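Local coordinates for tRNA (cytosine(72)-C(5))-methyltransferase (Pyrococcus horikoshii, PDB 5ZVE), which methylates carbon 5 of cytosine 72 in several tRNAs, using S-adenosyl-L-methionine as the methyl donor, at residues F84-P89 against E124-D129; E194-D199 against A267-L272; L219-E224 against G246-K251. All blocks are in the same frame, centred on the assembly; numbering follows the deposited sequence.

Contact 1: residues F84-P89 against E124-D129; sequences FEPKLP and EVQIRD
Gln126 reaches from strand 124-128 into the bend of the chain at 84-89, and its amide is used at both ends. CG stands between the backbone N and the carbonyl carbon (chi1 67°), and the side chain runs on extended from there. NE2 of Gln126 donates to Leu88 O at 3.0 Å; the acceptor lies almost in the amide plane, and the N-H...O angle of 163° makes the bond nearly straight. The Pro86 ring crosses the Gln126 side chain at about a right angle, its CG 3.4 Å from Gln126 OE1. That oxygen is gripped side-on by Arg128 of the same strand, whose NE and NH2 both donate to it, NH2 within the carbonyl plane and NE from above it. Arg128 NH1 bonds in turn to Gly132 O, and the tip of the arginine faces the tip of Pro86, NH2 to CD at 4.1 Å.

Further along, the backbone takes over: Gln126 N donates to Pro89 O at 3.1 Å. Leu88 lies obliquely over Glu124, its CD1 3.5 Å from Glu124 OE2 and both methyls against the aliphatic CG. Pro89 CD rests on Glu124 O at 3.4 Å.

Lys87 centres an inverse gamma turn, which bends the loop just before it enters strand 90-93, the parallel neighbour of 124-128 in the PUA-domain sheet. The two guanidinium donors on OE1 support the modelled orientation of the amide, with NE2 toward Leu88 O, so a buried glutamine ties the incoming chain to the strand.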
ATOM      1  N   PHE A  84     -15.106   5.232  23.685  1.00 40.17           N
ATOM      2  CA  PHE A  84     -16.482   5.692  23.486  1.00 40.10           C
ATOM      3  C   PHE A  84     -17.483   4.537  23.417  1.00 36.83           C
ATOM      4  O   PHE A  84     -17.315   3.602  22.635  1.00 39.37           O
ATOM      5  CB  PHE A  84     -16.584   6.536  22.214  1.00 34.45           C
ATOM      6  CG  PHE A  84     -17.953   7.115  21.979  1.00 37.42           C
ATOM      7  CD1 PHE A  84     -18.629   7.765  22.999  1.00 34.68           C
ATOM      8  CD2 PHE A  84     -18.564   7.008  20.743  1.00 34.41           C
ATOM      9  CE1 PHE A  84     -19.887   8.301  22.788  1.00 33.62           C
ATOM     10  CE2 PHE A  84     -19.822   7.539  20.531  1.00 31.24           C
ATOM     11  CZ  PHE A  84     -20.483   8.186  21.553  1.00 33.63           C
ATOM     12  N   GLU A  85     -18.516   4.608  24.249  1.00 40.25           N
ATOM     13  CA  GLU A  85     -19.563   3.590  24.275  1.00 39.18           C
ATOM     14  C   GLU A  85     -20.911   4.193  23.917  1.00 35.43           C
ATOM     15  O   GLU A  85     -21.693   4.550  24.799  1.00 38.68           O
ATOM     16  CB  GLU A  85     -19.645   2.915  25.644  1.00 38.98           C
ATOM     17  CG  GLU A  85     -18.399   2.146  26.037  1.00 42.87           C
ATOM     18  CD  GLU A  85     -18.724   0.775  26.602  1.00 52.62           C
ATOM     19  OE1 GLU A  85     -19.845   0.595  27.130  1.00 44.46           O
ATOM     20  OE2 GLU A  85     -17.859  -0.124  26.514  1.00 49.94           O
ATOM     21  N   PRO A  86     -21.186   4.315  22.612  1.00 31.80           N
ATOM     22  CA  PRO A  86     -22.456   4.896  22.173  1.00 35.62           C
ATOM     23  C   PRO A  86     -23.643   4.062  22.635  1.00 34.75           C
ATOM     24  O   PRO A  86     -23.562   2.837  22.636  1.00 37.31           O
ATOM     25  CB  PRO A  86     -22.338   4.885  20.645  1.00 32.44           C
ATOM     26  CG  PRO A  86     -21.332   3.827  20.345  1.00 28.82           C
ATOM     27  CD  PRO A  86     -20.364   3.845  21.486  1.00 32.67           C
ATOM     28  N   LYS A  87     -24.725   4.719  23.033  1.00 34.77           N
ATOM     29  CA  LYS A  87     -25.934   4.015  23.435  1.00 39.34           C
ATOM     30  C   LYS A  87     -26.796   3.775  22.207  1.00 34.50           C
ATOM     31  O   LYS A  87     -27.813   4.431  22.008  1.00 31.82           O
ATOM     32  CB  LYS A  87     -26.698   4.811  24.488  1.00 47.65           C
ATOM     33  CG  LYS A  87     -25.888   5.066  25.744  1.00 54.74           C
ATOM     34  CD  LYS A  87     -25.495   3.760  26.414  1.00 52.25           C
ATOM     35  CE  LYS A  87     -24.937   4.003  27.808  1.00 61.50           C
ATOM     36  NZ  LYS A  87     -25.895   4.754  28.671  1.00 69.97           N
ATOM     37  N   LEU A  88     -26.378   2.819  21.390  1.00 32.33           N
ATOM     38  CA  LEU A  88     -26.946   2.636  20.064  1.00 27.26           C
ATOM     39  C   LEU A  88     -27.040   1.158  19.734  1.00 27.03           C
ATOM     40  O   LEU A  88     -26.220   0.367  20.198  1.00 24.50           O
ATOM     41  CB  LEU A  88     -26.085   3.352  19.017  1.00 23.72           C
ATOM     42  CG  LEU A  88     -25.947   4.873  19.104  1.00 30.88           C
ATOM     43  CD1 LEU A  88     -25.082   5.410  17.968  1.00 27.38           C
ATOM     44  CD2 LEU A  88     -27.324   5.517  19.084  1.00 24.72           C
ATOM     45  N   PRO A  89     -28.044   0.773  18.932  1.00 24.80           N
ATOM     46  CA  PRO A  89     -28.075  -0.612  18.454  1.00 23.75           C
ATOM     47  C   PRO A  89     -26.861  -0.908  17.566  1.00 23.29           C
ATOM     48  O   PRO A  89     -26.367  -0.012  16.886  1.00 20.35           O
ATOM     49  CB  PRO A  89     -29.380  -0.684  17.658  1.00 21.48           C
ATOM     50  CG  PRO A  89     -29.689   0.722  17.291  1.00 25.57           C
ATOM     51  CD  PRO A  89     -29.174   1.566  18.420  1.00 27.89           C
ATOM     52  N   GLU A 124     -30.324   5.771  14.406  1.00 26.47           N
ATOM     53  CA  GLU A 124     -28.905   5.961  14.624  1.00 24.39           C
ATOM     54  C   GLU A 124     -28.302   4.653  15.140  1.00 24.31           C
ATOM     55  O   GLU A 124     -28.822   4.048  16.079  1.00 22.49           O
ATOM     56  CB  GLU A 124     -28.658   7.101  15.610  1.00 23.29           C
ATOM     57  CG  GLU A 124     -27.207   7.521  15.707  1.00 33.21           C
ATOM     58  CD  GLU A 124     -26.968   8.576  16.767  1.00 42.94           C
ATOM     59  OE1 GLU A 124     -27.938   9.268  17.153  1.00 46.98           O
ATOM     60  OE2 GLU A 124     -25.810   8.707  17.219  1.00 46.41           O
ATOM     61  N   VAL A 125     -27.213   4.214  14.512  1.00 22.35           N
ATOM     62  CA  VAL A 125     -26.592   2.935  14.847  1.00 20.64           C
ATOM     63  C   VAL A 125     -25.081   3.059  14.968  1.00 22.51           C
ATOM     64  O   VAL A 125     -24.467   3.985  14.430  1.00 19.64           O
ATOM     65  CB  VAL A 125     -26.907   1.834  13.797  1.00 17.06           C
ATOM     66  CG1 VAL A 125     -28.406   1.717  13.541  1.00 21.76           C
ATOM     67  CG2 VAL A 125     -26.151   2.088  12.506  1.00 16.33           C
ATOM     68  N   GLN A 126     -24.481   2.111  15.679  1.00 19.33           N
ATOM     69  CA  GLN A 126     -23.035   2.041  15.761  1.00 21.94           C
ATOM     70  C   GLN A 126     -22.565   0.829  14.975  1.00 22.49           C
ATOM     71  O   GLN A 126     -23.239  -0.202  14.948  1.00 19.04           O
ATOM     72  CB  GLN A 126     -22.566   1.971  17.217  1.00 21.21           C
ATOM     73  CG  GLN A 126     -22.954   0.691  17.948  1.00 22.58           C
ATOM     74  CD  GLN A 126     -22.365   0.628  19.338  1.00 22.92           C
ATOM     75  OE1 GLN A 126     -21.148   0.564  19.504  1.00 23.99           O
ATOM     76  NE2 GLN A 126     -23.226   0.651  20.350  1.00 26.25           N
ATOM     77  N   ILE A 127     -21.432   0.974  14.300  1.00 20.06           N
ATOM     78  CA  ILE A 127     -20.903  -0.096  13.473  1.00 19.41           C
ATOM     79  C   ILE A 127     -19.636  -0.672  14.090  1.00 23.28           C
ATOM     80  O   ILE A 127     -18.674   0.049  14.365  1.00 20.20           O
ATOM     81  CB  ILE A 127     -20.599   0.380  12.047  1.00 18.01           C
ATOM     82  CG1 ILE A 127     -21.858   0.972  11.409  1.00 22.21           C
ATOM     83  CG2 ILE A 127     -20.050  -0.766  11.206  1.00 17.66           C
ATOM     84  CD1 ILE A 127     -21.598   1.681  10.107  1.00 20.99           C
ATOM     85  N   ARG A 128     -19.650  -1.980  14.304  1.00 15.79           N
ATOM     86  CA  ARG A 128     -18.494  -2.676  14.846  1.00 21.26           C
ATOM     87  C   ARG A 128     -18.035  -3.795  13.927  1.00 20.48           C
ATOM     88  O   ARG A 128     -18.837  -4.379  13.199  1.00 18.59           O
ATOM     89  CB  ARG A 128     -18.812  -3.227  16.233  1.00 24.98           C
ATOM     90  CG  ARG A 128     -18.566  -2.209  17.326  1.00 28.59           C
ATOM     91  CD  ARG A 128     -19.205  -2.633  18.615  1.00 25.36           C
ATOM     92  NE  ARG A 128     -19.465  -1.499  19.498  1.00 31.38           N
ATOM     93  CZ  ARG A 128     -18.606  -1.056  20.408  1.00 27.86           C
ATOM     94  NH1 ARG A 128     -17.433  -1.656  20.556  1.00 25.97           N
ATOM     95  NH2 ARG A 128     -18.921  -0.024  21.178  1.00 28.65           N
ATOM     96  N   ASP A 129     -16.737  -4.075  13.955  1.00 20.42           N
ATOM     97  CA  ASP A 129     -16.181  -5.191  13.204  1.00 19.51           C
ATOM     98  C   ASP A 129     -16.498  -6.486  13.959  1.00 22.94           C
ATOM     99  O   ASP A 129     -17.034  -6.416  15.072  1.00 16.98           O
ATOM    100  CB  ASP A 129     -14.674  -4.969  12.964  1.00 23.78           C
ATOM    101  CG  ASP A 129     -13.793  -5.344  14.151  1.00 23.67           C
ATOM    102  OD1 ASP A 129     -14.282  -5.578  15.278  1.00 22.29           O
ATOM    103  OD2 ASP A 129     -12.562  -5.374  13.940  1.00 26.72           O
TER

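Contact 2: residues E194-D199 against A267-L272; sequences EPKEDD and ADKILL
Asp199 and Lys269 form the tight centre of this contact, with Lys269 NZ 2.6 Å from Asp199 OD2 in a salt bridge. The lysine does not arrive as a straight rod. Its chain bends at chi2 (-76°), which places CD, and again at chi4, which places NZ, and the two bends bring NZ back to OD2. Lower down, Lys269 CG, beside its own backbone N (chi1 -57°), lies 3.4 Å from Asp199 OD2 as the two side chains cross. Asp199 OD2 has a second donor, the backbone N of Lys196 at 2.8 Å. The two nitrogens approach from opposite faces of the carboxylate plane, each about 45° out of it, so the oxygen is held between them.

The backbone bond from Asp199 N to Lys196 O closes the type I beta turn 196-199, and the bond from Lys196 N to Asp199 OD2 braces it. Asp268 packs more lightly: its CB is 3.9 Å from Asp199 OD1, and its own OD2 is engaged by Val200 N, the residue that follows the turn.

The looser part begins with a weak bond of 3.2 Å from Lys269 NZ to the carbonyl O of Glu194, the first residue beyond helix 184-193, with positive phi. The solvent side is marked by a water that accepts from both Lys269 NZ and Lys196 NZ, two ammonium groups 4.8 Å apart.

In the Rossmann-like methyltransferase domain this joins the loop entering strand 201-203 to its parallel neighbour, strand 267-273. One carboxylate oxygen thus serves both the turn and the strand. The nearby ammonium probably favours the charged form of Asp199, while the shared water would be expected to ease the repulsion between the two lysines.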
ATOM      1  N   GLU A 194      15.314   5.294 -10.951  1.00 29.62           N
ATOM      2  CA  GLU A 194      15.789   6.149 -12.040  1.00 28.91           C
ATOM      3  C   GLU A 194      15.735   5.459 -13.403  1.00 29.09           C
ATOM      4  O   GLU A 194      16.766   5.296 -14.054  1.00 27.96           O
ATOM      5  CB  GLU A 194      17.219   6.623 -11.770  1.00 31.38           C
ATOM      6  CG  GLU A 194      17.411   7.388 -10.472  1.00 27.37           C
ATOM      7  CD  GLU A 194      18.839   7.892 -10.309  1.00 36.44           C
ATOM      8  OE1 GLU A 194      19.568   7.955 -11.321  1.00 46.98           O
ATOM      9  OE2 GLU A 194      19.234   8.227  -9.173  1.00 39.77           O
ATOM     10  N   PRO A 195      14.536   5.046 -13.839  1.00 31.30           N
ATOM     11  CA  PRO A 195      14.465   4.343 -15.123  1.00 31.30           C
ATOM     12  C   PRO A 195      14.811   5.252 -16.296  1.00 32.29           C
ATOM     13  O   PRO A 195      14.426   6.417 -16.302  1.00 32.62           O
ATOM     14  CB  PRO A 195      13.003   3.898 -15.194  1.00 30.77           C
ATOM     15  CG  PRO A 195      12.269   4.934 -14.399  1.00 25.84           C
ATOM     16  CD  PRO A 195      13.198   5.306 -13.275  1.00 26.79           C
ATOM     17  N   LYS A 196      15.518   4.708 -17.281  1.00 39.44           N
ATOM     18  CA  LYS A 196      15.863   5.451 -18.488  1.00 37.78           C
ATOM     19  C   LYS A 196      15.217   4.769 -19.687  1.00 39.95           C
ATOM     20  O   LYS A 196      15.053   3.548 -19.695  1.00 38.21           O
ATOM     21  CB  LYS A 196      17.378   5.533 -18.669  1.00 38.41           C
ATOM     22  CG  LYS A 196      18.108   6.145 -17.487  1.00 38.79           C
ATOM     23  CD  LYS A 196      17.745   7.604 -17.299  1.00 36.43           C
ATOM     24  CE  LYS A 196      18.099   8.074 -15.898  1.00 38.53           C
ATOM     25  NZ  LYS A 196      19.390   7.505 -15.424  1.00 44.34           N
ATOM     26  N   GLU A 197      14.839   5.563 -20.684  1.00 40.22           N
ATOM     27  CA  GLU A 197      14.193   5.054 -21.897  1.00 45.40           C
ATOM     28  C   GLU A 197      15.008   3.941 -22.574  1.00 44.80           C
ATOM     29  O   GLU A 197      14.455   3.077 -23.255  1.00 43.32           O
ATOM     30  CB  GLU A 197      13.944   6.216 -22.868  1.00 44.99           C
ATOM     31  CG  GLU A 197      13.607   5.815 -24.298  1.00 49.21           C
ATOM     32  CD  GLU A 197      13.418   7.014 -25.211  1.00 51.86           C
ATOM     33  OE1 GLU A 197      13.789   8.137 -24.808  1.00 52.85           O
ATOM     34  OE2 GLU A 197      12.893   6.833 -26.330  1.00 57.40           O
ATOM     35  N   ASP A 198      16.318   3.949 -22.349  1.00 43.59           N
ATOM     36  CA  ASP A 198      17.207   2.952 -22.933  1.00 46.31           C
ATOM     37  C   ASP A 198      17.202   1.641 -22.151  1.00 50.03           C
ATOM     38  O   ASP A 198      17.430   0.572 -22.720  1.00 52.82           O
ATOM     39  CB  ASP A 198      18.636   3.491 -23.006  1.00 49.36           C
ATOM     40  CG  ASP A 198      18.790   4.582 -24.036  1.00 61.37           C
ATOM     41  OD1 ASP A 198      17.897   4.709 -24.901  1.00 61.62           O
ATOM     42  OD2 ASP A 198      19.799   5.317 -23.976  1.00 71.43           O
ATOM     43  N   ASP A 199      16.951   1.728 -20.847  1.00 43.70           N
ATOM     44  CA  ASP A 199      17.101   0.580 -19.958  1.00 36.96           C
ATOM     45  C   ASP A 199      16.196  -0.579 -20.341  1.00 40.05           C
ATOM     46  O   ASP A 199      15.027  -0.389 -20.682  1.00 38.37           O
ATOM     47  CB  ASP A 199      16.807   0.971 -18.505  1.00 33.93           C
ATOM     48  CG  ASP A 199      17.830   1.924 -17.929  1.00 35.64           C
ATOM     49  OD1 ASP A 199      19.005   1.877 -18.349  1.00 39.15           O
ATOM     50  OD2 ASP A 199      17.463   2.714 -17.034  1.00 38.00           O
ATOM     51  N   ALA A 267      18.640  -7.725 -17.710  1.00 36.48           N
ATOM     52  CA  ALA A 267      18.094  -6.386 -17.522  1.00 33.97           C
ATOM     53  C   ALA A 267      19.112  -5.401 -16.973  1.00 31.59           C
ATOM     54  O   ALA A 267      20.032  -5.773 -16.251  1.00 30.32           O
ATOM     55  CB  ALA A 267      16.885  -6.438 -16.601  1.00 35.48           C
ATOM     56  N   ASP A 268      18.921  -4.134 -17.323  1.00 33.81           N
ATOM     57  CA  ASP A 268      19.688  -3.040 -16.747  1.00 30.49           C
ATOM     58  C   ASP A 268      19.080  -2.614 -15.413  1.00 31.11           C
ATOM     59  O   ASP A 268      19.786  -2.223 -14.482  1.00 29.06           O
ATOM     60  CB  ASP A 268      19.739  -1.863 -17.722  1.00 34.35           C
ATOM     61  CG  ASP A 268      20.368  -2.241 -19.048  1.00 38.28           C
ATOM     62  OD1 ASP A 268      21.607  -2.372 -19.095  1.00 47.97           O
ATOM     63  OD2 ASP A 268      19.624  -2.437 -20.033  1.00 36.61           O
ATOM     64  N   LYS A 269      17.759  -2.693 -15.332  1.00 27.49           N
ATOM     65  CA  LYS A 269      17.044  -2.260 -14.142  1.00 28.66           C
ATOM     66  C   LYS A 269      15.993  -3.280 -13.761  1.00 25.65           C
ATOM     67  O   LYS A 269      15.170  -3.694 -14.582  1.00 25.43           O
ATOM     68  CB  LYS A 269      16.389  -0.890 -14.365  1.00 28.68           C
ATOM     69  CG  LYS A 269      17.364   0.206 -14.762  1.00 30.18           C
ATOM     70  CD  LYS A 269      18.163   0.680 -13.565  1.00 29.90           C
ATOM     71  CE  LYS A 269      19.244   1.666 -13.976  1.00 32.57           C
ATOM     72  NZ  LYS A 269      18.700   2.802 -14.756  1.00 33.29           N
ATOM     73  N   ILE A 270      16.023  -3.689 -12.504  1.00 23.79           N
ATOM     74  CA  ILE A 270      14.989  -4.569 -11.994  1.00 25.07           C
ATOM     75  C   ILE A 270      14.352  -3.988 -10.743  1.00 24.89           C
ATOM     76  O   ILE A 270      15.046  -3.609  -9.797  1.00 23.30           O
ATOM     77  CB  ILE A 270      15.541  -5.970 -11.679  1.00 24.51           C
ATOM     78  CG1 ILE A 270      15.892  -6.710 -12.972  1.00 26.47           C
ATOM     79  CG2 ILE A 270      14.529  -6.759 -10.892  1.00 24.99           C
ATOM     80  CD1 ILE A 270      16.375  -8.133 -12.748  1.00 23.72           C
ATOM     81  N   LEU A 271      13.026  -3.906 -10.751  1.00 27.33           N
ATOM     82  CA  LEU A 271      12.282  -3.589  -9.545  1.00 23.29           C
ATOM     83  C   LEU A 271      11.711  -4.847  -8.913  1.00 25.84           C
ATOM     84  O   LEU A 271      11.019  -5.630  -9.567  1.00 29.99           O
ATOM     85  CB  LEU A 271      11.154  -2.602  -9.842  1.00 27.13           C
ATOM     86  CG  LEU A 271      10.200  -2.400  -8.663  1.00 25.12           C
ATOM     87  CD1 LEU A 271      10.939  -1.790  -7.488  1.00 23.41           C
ATOM     88  CD2 LEU A 271       9.016  -1.534  -9.062  1.00 26.41           C
ATOM     89  N   LEU A 272      12.003  -5.035  -7.632  1.00 25.04           N
ATOM     90  CA  LEU A 272      11.440  -6.149  -6.891  1.00 25.58           C
ATOM     91  C   LEU A 272      10.639  -5.613  -5.710  1.00 24.57           C
ATOM     92  O   LEU A 272      11.154  -5.461  -4.600  1.00 25.25           O
ATOM     93  CB  LEU A 272      12.540  -7.113  -6.428  1.00 25.05           C
ATOM     94  CG  LEU A 272      12.120  -8.332  -5.602  1.00 25.88           C
ATOM     95  CD1 LEU A 272      10.963  -9.073  -6.255  1.00 30.98           C
ATOM     96  CD2 LEU A 272      13.304  -9.268  -5.407  1.00 31.03           C
TER
HETATM   97  O   HOH W   1      20.550   5.363 -14.286  1.00 44.19           O

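Contact 3: residues L219-E224 against G246-K251; sequences LENKGE and GVKNVK
Asn221 has positive phi and a chi1 of -104°, well away from any staggered position, and in this uncommon posture its amide meets the backbone of 246-251. Its ND2 donates to Gly246 O at 3.0 Å, with the acceptor in the amide plane and the N-H...O angle at 164°. Its OD1 accepts from Lys248 N at 2.9 Å; this bond is also straight at the hydrogen (169°), but the donor sits above the carbonyl plane. The amide therefore bridges two backbone groups on either side of Val247, and it is the side chain's rotation that is fixed by the pair.

Both segments begin where a helix stops. Glu220 and Gly246, each with positive phi, are the C-prime residues of Schellman motifs that end helices 210-218 and 232-245, and a type I' turn from Leu219 to Lys222 overlaps the first. These are successive helix-to-strand connections of the Rossmann-like fold, leading into the parallel strands 225-229 and 250-254.

Asn249 packs against the first turn. CG stands anti to its backbone N, and the amide is nearly perpendicular to that of Asn221, the two side chains sliding past each other in opposite directions. Asn249 CB lies 3.4 Å from Asn221 OD1, and Leu219 crosses the Asn249 side chain at about a right angle. At the strand entrance, Glu224 CA makes a C-H...O contact of 3.4 Å with Asn249 O.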
ATOM      1  N   LEU A 219       9.117   7.413 -17.858  1.00 33.10           N
ATOM      2  CA  LEU A 219       9.685   7.161 -19.179  1.00 34.69           C
ATOM      3  C   LEU A 219       8.952   7.956 -20.252  1.00 38.43           C
ATOM      4  O   LEU A 219       9.383   8.004 -21.404  1.00 36.65           O
ATOM      5  CB  LEU A 219       9.636   5.667 -19.512  1.00 35.28           C
ATOM      6  CG  LEU A 219      10.536   4.733 -18.701  1.00 33.29           C
ATOM      7  CD1 LEU A 219      10.575   3.358 -19.340  1.00 32.94           C
ATOM      8  CD2 LEU A 219      11.931   5.305 -18.574  1.00 32.96           C
ATOM      9  N   GLU A 220       7.836   8.564 -19.853  1.00 35.13           N
ATOM     10  CA  GLU A 220       6.966   9.317 -20.751  1.00 34.53           C
ATOM     11  C   GLU A 220       6.485   8.410 -21.873  1.00 35.73           C
ATOM     12  O   GLU A 220       6.459   8.794 -23.040  1.00 38.11           O
ATOM     13  CB  GLU A 220       7.681  10.555 -21.296  1.00 36.60           C
ATOM     14  CG  GLU A 220       8.004  11.576 -20.212  1.00 36.47           C
ATOM     15  CD  GLU A 220       8.825  12.742 -20.726  1.00 43.03           C
ATOM     16  OE1 GLU A 220       9.537  12.569 -21.736  1.00 42.85           O
ATOM     17  OE2 GLU A 220       8.764  13.830 -20.114  1.00 45.63           O
ATOM     18  N   ASN A 221       6.095   7.200 -21.483  1.00 36.08           N
ATOM     19  CA  ASN A 221       5.575   6.180 -22.390  1.00 40.71           C
ATOM     20  C   ASN A 221       6.561   5.750 -23.477  1.00 37.16           C
ATOM     21  O   ASN A 221       6.161   5.162 -24.479  1.00 37.14           O
ATOM     22  CB  ASN A 221       4.264   6.658 -23.026  1.00 34.95           C
ATOM     23  CG  ASN A 221       3.052   5.986 -22.418  1.00 33.26           C
ATOM     24  OD1 ASN A 221       3.165   4.916 -21.822  1.00 35.78           O
ATOM     25  ND2 ASN A 221       1.885   6.605 -22.565  1.00 33.77           N
ATOM     26  N   LYS A 222       7.843   6.045 -23.282  1.00 33.22           N
ATOM     27  CA  LYS A 222       8.876   5.556 -24.193  1.00 41.47           C
ATOM     28  C   LYS A 222       9.500   4.263 -23.663  1.00 43.75           C
ATOM     29  O   LYS A 222       9.311   3.904 -22.503  1.00 39.17           O
ATOM     30  CB  LYS A 222       9.959   6.616 -24.398  1.00 43.41           C
ATOM     31  CG  LYS A 222       9.418   8.019 -24.631  1.00 46.46           C
ATOM     32  CD  LYS A 222       8.726   8.145 -25.980  1.00 46.09           C
ATOM     33  CE  LYS A 222       9.734   8.114 -27.115  1.00 47.35           C
ATOM     34  NZ  LYS A 222      10.836   9.093 -26.896  1.00 52.77           N
ATOM     35  N   GLY A 223      10.280   3.590 -24.501  1.00 44.14           N
ATOM     36  CA  GLY A 223      10.923   2.352 -24.103  1.00 39.33           C
ATOM     37  C   GLY A 223       9.955   1.199 -23.917  1.00 34.47           C
ATOM     38  O   GLY A 223       8.880   1.163 -24.518  1.00 31.25           O
ATOM     39  N   GLU A 224      10.348   0.235 -23.092  1.00 37.19           N
ATOM     40  CA  GLU A 224       9.483  -0.895 -22.780  1.00 37.49           C
ATOM     41  C   GLU A 224       9.698  -1.343 -21.341  1.00 37.54           C
ATOM     42  O   GLU A 224      10.824  -1.337 -20.836  1.00 34.10           O
ATOM     43  CB  GLU A 224       9.736  -2.059 -23.750  1.00 38.64           C
ATOM     44  CG  GLU A 224       9.053  -3.372 -23.359  1.00 41.94           C
ATOM     45  CD  GLU A 224       9.356  -4.512 -24.320  1.00 52.81           C
ATOM     46  OE1 GLU A 224       8.530  -4.770 -25.222  1.00 55.92           O
ATOM     47  OE2 GLU A 224      10.414  -5.160 -24.165  1.00 52.65           O
ATOM     48  N   GLY A 246      -3.665   5.290 -19.585  1.00 34.53           N
ATOM     49  CA  GLY A 246      -3.100   5.579 -20.892  1.00 31.68           C
ATOM     50  C   GLY A 246      -1.667   5.102 -21.050  1.00 39.03           C
ATOM     51  O   GLY A 246      -0.880   5.695 -21.791  1.00 32.01           O
ATOM     52  N   VAL A 247      -1.328   4.023 -20.353  1.00 37.50           N
ATOM     53  CA  VAL A 247       0.021   3.472 -20.407  1.00 34.24           C
ATOM     54  C   VAL A 247       0.198   2.591 -21.647  1.00 34.92           C
ATOM     55  O   VAL A 247      -0.548   1.640 -21.856  1.00 34.93           O
ATOM     56  CB  VAL A 247       0.337   2.661 -19.139  1.00 36.42           C
ATOM     57  CG1 VAL A 247       1.666   1.947 -19.282  1.00 32.86           C
ATOM     58  CG2 VAL A 247       0.344   3.576 -17.920  1.00 29.17           C
ATOM     59  N   LYS A 248       1.186   2.918 -22.471  1.00 34.84           N
ATOM     60  CA  LYS A 248       1.430   2.185 -23.710  1.00 41.32           C
ATOM     61  C   LYS A 248       2.815   1.561 -23.671  1.00 43.95           C
ATOM     62  O   LYS A 248       3.364   1.148 -24.691  1.00 41.99           O
ATOM     63  CB  LYS A 248       1.307   3.121 -24.913  1.00 40.43           C
ATOM     64  CG  LYS A 248      -0.031   3.832 -24.999  1.00 42.21           C
ATOM     65  CD  LYS A 248      -0.079   4.776 -26.187  1.00 50.30           C
ATOM     66  CE  LYS A 248      -1.434   5.451 -26.307  1.00 52.59           C
ATOM     67  NZ  LYS A 248      -1.536   6.237 -27.566  1.00 60.65           N
ATOM     68  N   ASN A 249       3.359   1.491 -22.464  1.00 43.96           N
ATOM     69  CA  ASN A 249       4.777   1.272 -22.261  1.00 40.83           C
ATOM     70  C   ASN A 249       5.112  -0.131 -21.755  1.00 36.45           C
ATOM     71  O   ASN A 249       6.279  -0.504 -21.637  1.00 38.63           O
ATOM     72  CB  ASN A 249       5.285   2.350 -21.297  1.00 33.24           C
ATOM     73  CG  ASN A 249       6.776   2.498 -21.325  1.00 44.48           C
ATOM     74  OD1 ASN A 249       7.424   2.126 -22.302  1.00 49.47           O
ATOM     75  ND2 ASN A 249       7.329   3.117 -20.290  1.00 45.20           N
ATOM     76  N   VAL A 250       4.076  -0.908 -21.462  1.00 38.60           N
ATOM     77  CA  VAL A 250       4.234  -2.094 -20.632  1.00 33.71           C
ATOM     78  C   VAL A 250       3.872  -3.392 -21.344  1.00 37.96           C
ATOM     79  O   VAL A 250       2.845  -3.480 -22.021  1.00 38.35           O
ATOM     80  CB  VAL A 250       3.380  -1.976 -19.353  1.00 29.42           C
ATOM     81  CG1 VAL A 250       3.519  -3.211 -18.498  1.00 35.54           C
ATOM     82  CG2 VAL A 250       3.804  -0.752 -18.562  1.00 30.72           C
ATOM     83  N   LYS A 251       4.737  -4.393 -21.194  1.00 36.24           N
ATOM     84  CA  LYS A 251       4.459  -5.745 -21.663  1.00 40.56           C
ATOM     85  C   LYS A 251       4.201  -6.676 -20.482  1.00 37.67           C
ATOM     86  O   LYS A 251       5.085  -6.902 -19.652  1.00 37.43           O
ATOM     87  CB  LYS A 251       5.614  -6.275 -22.514  1.00 38.30           C
ATOM     88  CG  LYS A 251       5.472  -7.740 -22.911  1.00 48.02           C
ATOM     89  CD  LYS A 251       4.235  -7.973 -23.770  1.00 49.39           C
ATOM     90  CE  LYS A 251       4.306  -9.303 -24.510  1.00 41.06           C
ATOM     91  NZ  LYS A 251       4.704 -10.422 -23.615  1.00 55.19           N
TER

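Contact 1 closes before the other two open and joins the loop leading into strand 90-93 to strand 124-128 of the PUA-domain sheet, on the opposite side of the chain's centre; its centre is 51 Å from that of contact 2 and 49 Å from that of contact 3. Contact 3 is nested in the loop closed by contact 2, and their centres are 13 Å apart. Both reach the methyltransferase sheet, where strands 250-254 and 267-273 follow each other in the chain. They touch directly: Glu197 OE2 and Lys222 NZ form a salt bridge at 3.1 Å, and Leu219 packs on Lys196. The cofactor-binding domain thus has two linked loop contacts, well separated from contact 1.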